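Local coordinates for protein carboxyl esterase NP (Bacillus subtilis, PDB 4CCW) that hydrolyses carboxylic esters to an alcohol and a carboxylate, as a carboxylesterase of the alpha/beta hydrolase superfamily, at residues Glu23-Trp28 with Ser66-Tyr71. Residues are numbered along the deposited sequence; the frame is centred on the assembly and turned at random.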
ATOM      1  N   GLU A  23      -6.313  13.838 -11.834  1.00 33.15           N
ATOM      2  CA  GLU A  23      -7.143  13.226 -12.865  1.00 35.48           C
ATOM      3  C   GLU A  23      -7.545  11.788 -12.520  1.00 35.27           C
ATOM      4  O   GLU A  23      -8.661  11.372 -12.817  1.00 37.15           O
ATOM      5  CB  GLU A  23      -6.477  13.333 -14.234  1.00 36.48           C
ATOM      6  CG  GLU A  23      -6.396  14.783 -14.687  1.00 38.59           C
ATOM      7  CD  GLU A  23      -5.873  14.961 -16.092  1.00 40.82           C
ATOM      8  OE1 GLU A  23      -5.725  13.958 -16.814  1.00 42.38           O
ATOM      9  OE2 GLU A  23      -5.611  16.120 -16.478  1.00 42.90           O
ATOM     10  N   SER A  24      -6.647  11.046 -11.874  1.00 34.17           N
ATOM     11  CA  SER A  24      -6.986   9.706 -11.364  1.00 34.57           C
ATOM     12  C   SER A  24      -8.069   9.738 -10.281  1.00 36.44           C
ATOM     13  O   SER A  24      -8.835   8.789 -10.146  1.00 37.19           O
ATOM     14  CB  SER A  24      -5.753   8.995 -10.821  1.00 33.15           C
ATOM     15  OG  SER A  24      -4.880   8.605 -11.865  1.00 32.09           O
ATOM     16  N   LEU A  25      -8.129  10.819  -9.506  1.00 53.02           N
ATOM     17  CA  LEU A  25      -9.156  10.943  -8.468  1.00 52.51           C
ATOM     18  C   LEU A  25     -10.581  11.052  -9.019  1.00 54.36           C
ATOM     19  O   LEU A  25     -11.542  10.849  -8.287  1.00 54.22           O
ATOM     20  CB  LEU A  25      -8.860  12.103  -7.514  1.00 53.11           C
ATOM     21  CG  LEU A  25      -7.916  11.844  -6.340  1.00 51.62           C
ATOM     22  CD1 LEU A  25      -8.127  12.920  -5.286  1.00 52.78           C
ATOM     23  CD2 LEU A  25      -8.132  10.466  -5.725  1.00 50.03           C
ATOM     24  N   SER A  26     -10.709  11.349 -10.308  1.00 56.92           N
ATOM     25  CA  SER A  26     -12.012  11.340 -10.966  1.00 59.44           C
ATOM     26  C   SER A  26     -12.546   9.916 -11.180  1.00 58.13           C
ATOM     27  O   SER A  26     -13.719   9.739 -11.526  1.00 60.36           O
ATOM     28  CB  SER A  26     -11.961  12.109 -12.292  1.00 63.01           C
ATOM     29  OG  SER A  26     -11.292  11.361 -13.292  1.00 64.32           O
ATOM     30  N   LEU A  27     -11.680   8.919 -10.977  1.00 55.87           N
ATOM     31  CA  LEU A  27     -12.070   7.504 -11.018  1.00 54.90           C
ATOM     32  C   LEU A  27     -12.687   7.022  -9.697  1.00 53.26           C
ATOM     33  O   LEU A  27     -13.141   5.866  -9.599  1.00 54.06           O
ATOM     34  CB  LEU A  27     -10.878   6.610 -11.380  1.00 54.36           C
ATOM     35  CG  LEU A  27     -10.052   6.892 -12.641  1.00 56.26           C
ATOM     36  CD1 LEU A  27      -8.837   5.974 -12.691  1.00 56.39           C
ATOM     37  CD2 LEU A  27     -10.885   6.773 -13.911  1.00 58.58           C
ATOM     38  N   TRP A  28     -12.681   7.909  -8.689  1.00 51.98           N
ATOM     39  CA  TRP A  28     -13.252   7.638  -7.371  1.00 51.65           C
ATOM     40  C   TRP A  28     -14.757   7.752  -7.477  1.00 53.30           C
ATOM     41  O   TRP A  28     -15.273   8.835  -7.779  1.00 55.04           O
ATOM     42  CB  TRP A  28     -12.729   8.681  -6.396  1.00 50.85           C
ATOM     43  CG  TRP A  28     -12.456   8.222  -4.986  1.00 49.90           C
ATOM     44  CD1 TRP A  28     -13.305   8.307  -3.881  1.00 50.50           C
ATOM     45  CD2 TRP A  28     -11.209   7.637  -4.466  1.00 48.07           C
ATOM     46  NE1 TRP A  28     -12.694   7.813  -2.757  1.00 49.83           N
ATOM     47  CE2 TRP A  28     -11.435   7.394  -3.038  1.00 48.35           C
ATOM     48  CE3 TRP A  28      -9.979   7.295  -5.024  1.00 47.85           C
ATOM     49  CZ2 TRP A  28     -10.459   6.834  -2.225  1.00 47.88           C
ATOM     50  CZ3 TRP A  28      -9.004   6.728  -4.196  1.00 47.15           C
ATOM     51  CH2 TRP A  28      -9.238   6.505  -2.828  1.00 47.18           C
ATOM     52  N   SER A  66       0.443   5.268  -5.381  1.00 27.32           N
ATOM     53  CA  SER A  66      -0.345   6.247  -4.592  1.00 27.40           C
ATOM     54  C   SER A  66      -1.703   5.731  -4.103  1.00 26.95           C
ATOM     55  O   SER A  66      -2.161   4.644  -4.480  1.00 26.23           O
ATOM     56  CB  SER A  66      -0.524   7.592  -5.344  1.00 28.42           C
ATOM     57  OG  SER A  66      -1.627   7.545  -6.233  1.00 28.47           O
ATOM     58  N   SER A  67      -2.374   6.555  -3.297  1.00 27.17           N
ATOM     59  CA  SER A  67      -3.699   6.241  -2.781  1.00 27.54           C
ATOM     60  C   SER A  67      -4.787   6.177  -3.850  1.00 27.93           C
ATOM     61  O   SER A  67      -5.864   5.629  -3.611  1.00 28.38           O
ATOM     62  CB  SER A  67      -4.093   7.266  -1.726  1.00 28.15           C
ATOM     63  OG  SER A  67      -3.325   7.076  -0.560  1.00 29.03           O
ATOM     64  N   THR A  68      -4.515   6.737  -5.030  1.00 28.81           N
ATOM     65  CA  THR A  68      -5.507   6.743  -6.099  1.00 29.14           C
ATOM     66  C   THR A  68      -5.825   5.333  -6.609  1.00 28.77           C
ATOM     67  O   THR A  68      -6.834   5.157  -7.302  1.00 29.74           O
ATOM     68  CB  THR A  68      -5.058   7.593  -7.305  1.00 30.22           C
ATOM     69  OG1 THR A  68      -3.874   7.010  -7.871  1.00 30.48           O
ATOM     70  CG2 THR A  68      -4.796   9.035  -6.894  1.00 30.67           C
ATOM     71  N   MET A  69      -4.979   4.347  -6.269  1.00 27.47           N
ATOM     72  CA  MET A  69      -5.147   2.964  -6.745  1.00 27.98           C
ATOM     73  C   MET A  69      -6.394   2.274  -6.202  1.00 27.47           C
ATOM     74  O   MET A  69      -6.805   1.251  -6.735  1.00 28.05           O
ATOM     75  CB  MET A  69      -3.923   2.091  -6.437  1.00 27.22           C
ATOM     76  CG  MET A  69      -3.719   1.757  -4.968  1.00 26.82           C
ATOM     77  SD  MET A  69      -2.542   0.400  -4.757  1.00 27.07           S
ATOM     78  CE  MET A  69      -3.562  -1.051  -5.009  1.00 26.77           C
ATOM     79  N   TRP A  70      -6.978   2.829  -5.144  1.00 28.00           N
ATOM     80  CA  TRP A  70      -8.126   2.190  -4.470  1.00 27.91           C
ATOM     81  C   TRP A  70      -9.472   2.402  -5.134  1.00 29.69           C
ATOM     82  O   TRP A  70     -10.515   2.032  -4.566  1.00 29.45           O
ATOM     83  CB  TRP A  70      -8.187   2.621  -3.009  1.00 27.74           C
ATOM     84  CG  TRP A  70      -6.966   2.248  -2.204  1.00 26.98           C
ATOM     85  CD1 TRP A  70      -6.057   3.101  -1.593  1.00 26.25           C
ATOM     86  CD2 TRP A  70      -6.494   0.890  -1.885  1.00 26.10           C
ATOM     87  NE1 TRP A  70      -5.063   2.386  -0.960  1.00 26.21           N
ATOM     88  CE2 TRP A  70      -5.278   1.055  -1.087  1.00 26.41           C
ATOM     89  CE3 TRP A  70      -6.942  -0.397  -2.182  1.00 26.73           C
ATOM     90  CZ2 TRP A  70      -4.557  -0.039  -0.605  1.00 25.17           C
ATOM     91  CZ3 TRP A  70      -6.205  -1.489  -1.695  1.00 26.05           C
ATOM     92  CH2 TRP A  70      -5.039  -1.307  -0.930  1.00 25.92           C
ATOM     93  N   TYR A  71      -9.478   2.954  -6.352  1.00 30.64           N
ATOM     94  CA  TYR A  71     -10.751   3.253  -7.036  1.00 31.74           C
ATOM     95  C   TYR A  71     -11.703   2.058  -7.254  1.00 31.98           C
ATOM     96  O   TYR A  71     -12.920   2.265  -7.262  1.00 32.44           O
ATOM     97  CB  TYR A  71     -10.546   4.064  -8.336  1.00 32.87           C
ATOM     98  CG  TYR A  71      -9.850   3.323  -9.456  1.00 32.85           C
ATOM     99  CD1 TYR A  71     -10.565   2.514 -10.333  1.00 33.67           C
ATOM    100  CD2 TYR A  71      -8.467   3.434  -9.640  1.00 32.57           C
ATOM    101  CE1 TYR A  71      -9.927   1.822 -11.352  1.00 34.33           C
ATOM    102  CE2 TYR A  71      -7.821   2.761 -10.663  1.00 32.90           C
ATOM    103  CZ  TYR A  71      -8.547   1.951 -11.509  1.00 33.85           C
ATOM    104  OH  TYR A  71      -7.913   1.273 -12.519  1.00 34.44           O
TER
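Leu27 lies against the Tyr71 ring where the chain at the C-terminal side of helix 12-24 packs beside the short 3-10 turn that follows strand 56-60 of the alpha/beta hydrolase fold. It is a CH-pi contact: Leu27 CD1 sits 4.0 Å from the ring centroid, 14° off the normal, and the two side chains run alongside each other in the same direction. Tyr71 CG stands between its own backbone N and carbonyl carbon (chi1 68°), which turns the ring toward the leucine; the hydroxyl at its far end bonds to the backbone N of His193.

Apolar side-chain atoms also meet at Thr68. Ser24 CB meets Thr68 CB at 3.8 Å, and Leu25, crossing Thr68 at about a right angle, brings CD2 onto its CG2. The hydroxyls of both Ser24 and Thr68 hydrogen-bond Gln199 OE1, so one amide from helix 194-205 ties the two segments together. Within 66-71, Ser66 OG accepts from Thr68 N, an ST turn.

Trp28 reaches across with its six-membered ring, CH2 lying 4.0 Å from Trp70 CB, while NE1 bonds to Ser49 OG. An alanine here would probably open a gap beside Ser67 and Trp70 and leave Ser49 without its indole partner. The indole turns its edge to Ser67, with CZ3 3.4 Å from Ser67 O, which lies in the ring plane.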